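Local coordinates for protein 3-deoxy-manno-octulosonate cytidylyltransferase (Escherichia coli, PDB 1H7E) that activates the eight-carbon sugar KDO by transferring CMP to it from CTP, making CMP-KDO, probably for bacterial lipopolysaccharide synthesis, at residues R15-M29 against V224-A238. Residues are numbered along the deposited sequence; the frame is centred on the assembly and turned at random.
Sequences RLPGKPLLDIVGKPM and VDTPACLEKVRALMA
Ile24 drives its CG2 methyl against the CE methyl of Met237, 3.4 Å apart and closer than usual for two carbons, with the two side chains running at about a right angle. Met237 reaches this spot by folding at chi2 (97°) and again at chi3. Around this tight centre, Ile24 CD1 comes to 4.3 Å from Val233 CG1, and Val25 CG1 sits 4.0 Å from Ala238 CB. Leu22 CD1 meets Leu230 CD2, and the Met29 sulfur SD lies 4.1 Å from Val224 CB, the two side chains heading opposite ways. Ile24 and Val25 belong to a beta hairpin, strands 23-24 and 27-28 joined by a type I' turn, which packs against the C-terminal helix 227-243 of this cytidylyltransferase of the GT-A clan; Asp23 OD1 braces the turn by accepting from Gly26 N in an Asx motif. Arg234, extended from CG to NE, holds Asp23 O from the helix: NH2 donates at 2.8 Å in the carbonyl plane, though bent (133°), with the oxygen tilted out of the guanidinium plane; NE adds a weak bond, while NH1 bridges to Glu231 OE2. An alanine here is likely to leave Asp23 O without these two donors and Glu231 without this positive neighbour. Near the helix start Leu16 CD1 still rests on Asp225 O at 3.4 Å. The solvent side is looser: exposed Arg15 merely runs alongside Thr226, NH2 to OG1 3.7 Å, and Lys19 NZ remains 4.0 Å from Asp225 OD1, beyond a salt bridge, pairing instead with Asp98.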
loop_
_atom_site.group_PDB
_atom_site.type_symbol
_atom_site.label_atom_id
_atom_site.label_comp_id
_atom_site.label_asym_id
_atom_site.label_seq_id
_atom_site.Cartn_x
_atom_site.Cartn_y
_atom_site.Cartn_z
ATOM N N ARG A 15 -6.466 -23.369 20.439
ATOM C CA ARG A 15 -7.619 -23.005 21.273
ATOM C C ARG A 15 -8.972 -23.619 20.865
ATOM O O ARG A 15 -10.017 -23.253 21.420
ATOM C CB ARG A 15 -7.722 -21.474 21.394
ATOM C CG ARG A 15 -6.706 -20.857 22.366
ATOM C CD ARG A 15 -6.503 -19.361 22.126
ATOM N NE ARG A 15 -7.749 -18.602 22.223
ATOM C CZ ARG A 15 -8.212 -17.789 21.274
ATOM N NH1 ARG A 15 -7.535 -17.620 20.141
ATOM N NH2 ARG A 15 -9.363 -17.151 21.453
ATOM N N LEU A 16 -8.939 -24.553 19.909
ATOM C CA LEU A 16 -10.129 -25.268 19.417
ATOM C C LEU A 16 -9.738 -26.554 18.669
ATOM O O LEU A 16 -9.849 -26.616 17.436
ATOM C CB LEU A 16 -10.988 -24.379 18.494
ATOM C CG LEU A 16 -11.965 -23.341 19.072
ATOM C CD1 LEU A 16 -12.699 -22.631 17.936
ATOM C CD2 LEU A 16 -12.971 -24.000 20.016
ATOM N N PRO A 17 -9.273 -27.597 19.403
ATOM C CA PRO A 17 -8.871 -28.874 18.788
ATOM C C PRO A 17 -10.026 -29.583 18.057
ATOM O O PRO A 17 -11.072 -29.876 18.650
ATOM C CB PRO A 17 -8.333 -29.683 19.980
ATOM C CG PRO A 17 -9.087 -29.123 21.154
ATOM C CD PRO A 17 -9.077 -27.637 20.866
ATOM N N GLY A 18 -9.828 -29.825 16.760
ATOM C CA GLY A 18 -10.851 -30.465 15.944
ATOM C C GLY A 18 -11.909 -29.463 15.526
ATOM O O GLY A 18 -13.086 -29.795 15.392
ATOM N N LYS A 19 -11.457 -28.240 15.275
ATOM C CA LYS A 19 -12.317 -27.132 14.897
ATOM C C LYS A 19 -13.329 -27.383 13.766
ATOM O O LYS A 19 -14.509 -27.060 13.920
ATOM C CB LYS A 19 -11.450 -25.904 14.603
ATOM C CG LYS A 19 -12.188 -24.585 14.669
ATOM C CD LYS A 19 -11.231 -23.398 14.634
ATOM C CE LYS A 19 -10.476 -23.308 13.320
ATOM N NZ LYS A 19 -9.630 -22.081 13.285
ATOM N N PRO A 20 -12.905 -27.977 12.628
ATOM C CA PRO A 20 -13.891 -28.202 11.556
ATOM C C PRO A 20 -14.989 -29.211 11.901
ATOM O O PRO A 20 -16.032 -29.247 11.255
ATOM C CB PRO A 20 -13.024 -28.681 10.388
ATOM C CG PRO A 20 -11.881 -29.377 11.072
ATOM C CD PRO A 20 -11.564 -28.436 12.212
ATOM N N LEU A 21 -14.765 -29.997 12.950
ATOM C CA LEU A 21 -15.733 -31.009 13.360
ATOM C C LEU A 21 -16.679 -30.563 14.494
ATOM O O LEU A 21 -17.518 -31.346 14.957
ATOM C CB LEU A 21 -15.003 -32.316 13.722
ATOM C CG LEU A 21 -13.954 -32.829 12.719
ATOM C CD1 LEU A 21 -13.300 -34.097 13.221
ATOM C CD2 LEU A 21 -14.586 -33.079 11.377
ATOM N N LEU A 22 -16.556 -29.308 14.929
ATOM C CA LEU A 22 -17.417 -28.781 15.993
ATOM C C LEU A 22 -18.863 -28.755 15.532
ATOM O O LEU A 22 -19.138 -28.481 14.370
ATOM C CB LEU A 22 -17.006 -27.363 16.386
ATOM C CG LEU A 22 -15.792 -27.130 17.278
ATOM C CD1 LEU A 22 -15.542 -25.632 17.334
ATOM C CD2 LEU A 22 -16.018 -27.696 18.673
ATOM N N ASP A 23 -19.787 -28.991 16.457
ATOM C CA ASP A 23 -21.200 -29.001 16.114
ATOM C C ASP A 23 -21.884 -27.643 16.155
ATOM O O ASP A 23 -21.741 -26.879 17.097
ATOM C CB ASP A 23 -21.973 -29.976 17.009
ATOM C CG ASP A 23 -23.398 -30.205 16.522
ATOM O OD1 ASP A 23 -24.290 -29.360 16.793
ATOM O OD2 ASP A 23 -23.616 -31.233 15.844
ATOM N N ILE A 24 -22.643 -27.364 15.110
ATOM C CA ILE A 24 -23.414 -26.137 15.005
ATOM C C ILE A 24 -24.764 -26.636 14.479
ATOM O O ILE A 24 -24.851 -27.139 13.359
ATOM C CB ILE A 24 -22.776 -25.114 14.003
ATOM C CG1 ILE A 24 -21.354 -24.738 14.437
ATOM C CG2 ILE A 24 -23.654 -23.858 13.890
ATOM C CD1 ILE A 24 -20.623 -23.856 13.438
ATOM N N VAL A 25 -25.799 -26.528 15.311
ATOM C CA VAL A 25 -27.152 -26.982 14.962
ATOM C C VAL A 25 -27.224 -28.391 14.338
ATOM O O VAL A 25 -27.860 -28.599 13.298
ATOM C CB VAL A 25 -27.975 -25.928 14.102
ATOM C CG1 VAL A 25 -28.217 -24.657 14.899
ATOM C CG2 VAL A 25 -27.285 -25.594 12.774
ATOM N N GLY A 26 -26.527 -29.340 14.966
ATOM C CA GLY A 26 -26.554 -30.716 14.497
ATOM C C GLY A 26 -25.646 -31.156 13.350
ATOM O O GLY A 26 -25.747 -32.313 12.933
ATOM N N LYS A 27 -24.791 -30.264 12.827
ATOM C CA LYS A 27 -23.858 -30.588 11.727
ATOM C C LYS A 27 -22.449 -30.120 12.064
ATOM O O LYS A 27 -22.280 -29.126 12.761
ATOM C CB LYS A 27 -24.259 -29.868 10.433
ATOM C CG LYS A 27 -25.529 -30.329 9.803
ATOM C CD LYS A 27 -25.885 -29.390 8.691
ATOM C CE LYS A 27 -27.193 -29.800 8.078
ATOM N NZ LYS A 27 -27.667 -28.825 7.054
ATOM N N PRO A 28 -21.415 -30.828 11.582
ATOM C CA PRO A 28 -20.046 -30.385 11.883
ATOM C C PRO A 28 -19.851 -29.041 11.170
ATOM O O PRO A 28 -20.483 -28.782 10.129
ATOM C CB PRO A 28 -19.183 -31.453 11.214
ATOM C CG PRO A 28 -20.087 -32.655 11.169
ATOM C CD PRO A 28 -21.403 -32.066 10.789
ATOM N N MET A 29 -18.980 -28.189 11.704
ATOM C CA MET A 29 -18.758 -26.890 11.084
ATOM C C MET A 29 -18.377 -26.998 9.608
ATOM O O MET A 29 -18.916 -26.258 8.766
ATOM C CB MET A 29 -17.710 -26.083 11.847
ATOM C CG MET A 29 -17.428 -24.731 11.198
ATOM S SD MET A 29 -16.497 -23.641 12.257
ATOM C CE MET A 29 -14.935 -24.554 12.370
ATOM N N VAL A 224 -15.879 -18.217 13.335
ATOM C CA VAL A 224 -15.598 -18.914 14.586
ATOM C C VAL A 224 -14.113 -19.058 14.896
ATOM O O VAL A 224 -13.382 -19.754 14.190
ATOM C CB VAL A 224 -16.285 -20.295 14.636
ATOM C CG1 VAL A 224 -16.044 -20.957 15.989
ATOM C CG2 VAL A 224 -17.780 -20.145 14.370
ATOM N N ASP A 225 -13.694 -18.419 15.987
ATOM C CA ASP A 225 -12.303 -18.435 16.450
ATOM C C ASP A 225 -12.272 -18.669 17.968
ATOM O O ASP A 225 -11.498 -19.487 18.472
ATOM C CB ASP A 225 -11.629 -17.092 16.121
ATOM C CG ASP A 225 -10.350 -17.246 15.302
ATOM O OD1 ASP A 225 -10.109 -18.343 14.741
ATOM O OD2 ASP A 225 -9.593 -16.255 15.207
ATOM N N THR A 226 -13.141 -17.951 18.679
ATOM C CA THR A 226 -13.254 -18.038 20.140
ATOM C C THR A 226 -14.649 -18.573 20.540
ATOM O O THR A 226 -15.622 -18.380 19.798
ATOM C CB THR A 226 -13.010 -16.627 20.786
ATOM O OG1 THR A 226 -12.975 -16.728 22.216
ATOM C CG2 THR A 226 -14.103 -15.641 20.390
ATOM N N PRO A 227 -14.748 -19.300 21.683
ATOM C CA PRO A 227 -16.002 -19.876 22.208
ATOM C C PRO A 227 -17.062 -18.855 22.663
ATOM O O PRO A 227 -18.200 -19.219 22.968
ATOM C CB PRO A 227 -15.521 -20.758 23.367
ATOM C CG PRO A 227 -14.268 -20.070 23.822
ATOM C CD PRO A 227 -13.602 -19.742 22.500
ATOM N N ALA A 228 -16.666 -17.587 22.754
ATOM C CA ALA A 228 -17.589 -16.521 23.124
ATOM C C ALA A 228 -18.361 -16.172 21.845
ATOM O O ALA A 228 -19.542 -15.816 21.897
ATOM C CB ALA A 228 -16.821 -15.303 23.644
ATOM N N CYS A 229 -17.679 -16.307 20.703
ATOM C CA CYS A 229 -18.253 -16.042 19.379
ATOM C C CYS A 229 -18.865 -17.303 18.752
ATOM O O CYS A 229 -19.600 -17.217 17.764
ATOM C CB CYS A 229 -17.193 -15.464 18.427
ATOM S SG CYS A 229 -16.675 -13.747 18.740
ATOM N N LEU A 230 -18.522 -18.471 19.296
ATOM C CA LEU A 230 -19.055 -19.744 18.807
ATOM C C LEU A 230 -20.540 -19.822 19.164
ATOM O O LEU A 230 -21.354 -20.284 18.358
ATOM C CB LEU A 230 -18.289 -20.923 19.426
ATOM C CG LEU A 230 -18.793 -22.357 19.209
ATOM C CD1 LEU A 230 -18.932 -22.673 17.728
ATOM C CD2 LEU A 230 -17.842 -23.334 19.875
ATOM N N GLU A 231 -20.877 -19.347 20.368
ATOM C CA GLU A 231 -22.257 -19.330 20.856
ATOM C C GLU A 231 -23.067 -18.289 20.076
ATOM O O GLU A 231 -24.278 -18.445 19.893
ATOM C CB GLU A 231 -22.310 -19.009 22.360
ATOM C CG GLU A 231 -21.403 -19.862 23.258
ATOM C CD GLU A 231 -21.617 -21.363 23.113
ATOM O OE1 GLU A 231 -22.782 -21.817 23.024
ATOM O OE2 GLU A 231 -20.606 -22.096 23.102
ATOM N N LYS A 232 -22.392 -17.226 19.633
ATOM C CA LYS A 232 -23.034 -16.172 18.846
ATOM C C LYS A 232 -23.410 -16.756 17.476
ATOM O O LYS A 232 -24.480 -16.464 16.932
ATOM C CB LYS A 232 -22.102 -14.953 18.692
ATOM C CG LYS A 232 -22.712 -13.795 17.887
ATOM C CD LYS A 232 -22.130 -12.429 18.260
ATOM C CE LYS A 232 -20.995 -11.999 17.338
ATOM N NZ LYS A 232 -19.797 -12.879 17.431
ATOM N N VAL A 233 -22.533 -17.605 16.941
ATOM C CA VAL A 233 -22.780 -18.258 15.664
ATOM C C VAL A 233 -23.880 -19.319 15.825
ATOM O O VAL A 233 -24.765 -19.417 14.972
ATOM C CB VAL A 233 -21.486 -18.875 15.079
ATOM C CG1 VAL A 233 -21.806 -19.755 13.872
ATOM C CG2 VAL A 233 -20.541 -17.759 14.657
ATOM N N ARG A 234 -23.852 -20.073 16.928
ATOM C CA ARG A 234 -24.875 -21.096 17.187
ATOM C C ARG A 234 -26.255 -20.457 17.270
ATOM O O ARG A 234 -27.215 -20.950 16.661
ATOM C CB ARG A 234 -24.594 -21.873 18.476
ATOM C CG ARG A 234 -23.596 -23.005 18.303
ATOM C CD ARG A 234 -23.539 -23.885 19.530
ATOM N NE ARG A 234 -22.678 -25.040 19.306
ATOM C CZ ARG A 234 -21.493 -25.216 19.887
ATOM N NH1 ARG A 234 -21.030 -24.306 20.734
ATOM N NH2 ARG A 234 -20.767 -26.299 19.619
ATOM N N ALA A 235 -26.339 -19.344 18.000
ATOM C CA ALA A 235 -27.594 -18.608 18.157
ATOM C C ALA A 235 -28.037 -17.975 16.829
ATOM O O ALA A 235 -29.217 -18.044 16.455
ATOM C CB ALA A 235 -27.438 -17.530 19.238
ATOM N N LEU A 236 -27.069 -17.392 16.118
ATOM C CA LEU A 236 -27.295 -16.721 14.835
ATOM C C LEU A 236 -27.706 -17.679 13.712
ATOM O O LEU A 236 -28.557 -17.344 12.877
ATOM C CB LEU A 236 -26.030 -15.945 14.441
ATOM C CG LEU A 236 -26.073 -14.420 14.249
ATOM C CD1 LEU A 236 -27.196 -13.768 15.063
ATOM C CD2 LEU A 236 -24.714 -13.837 14.618
ATOM N N MET A 237 -27.100 -18.867 13.704
ATOM C CA MET A 237 -27.394 -19.890 12.700
ATOM C C MET A 237 -28.763 -20.516 12.966
ATOM O O MET A 237 -29.460 -20.892 12.022
ATOM C CB MET A 237 -26.320 -20.983 12.709
ATOM C CG MET A 237 -26.191 -21.755 11.398
ATOM S SD MET A 237 -24.864 -21.103 10.361
ATOM C CE MET A 237 -23.473 -21.920 11.073
ATOM N N ALA A 238 -29.123 -20.634 14.252
ATOM C CA ALA A 238 -30.411 -21.195 14.693
ATOM C C ALA A 238 -31.562 -20.217 14.440
ATOM O O ALA A 238 -32.674 -20.624 14.098
ATOM C CB ALA A 238 -30.354 -21.561 16.173
#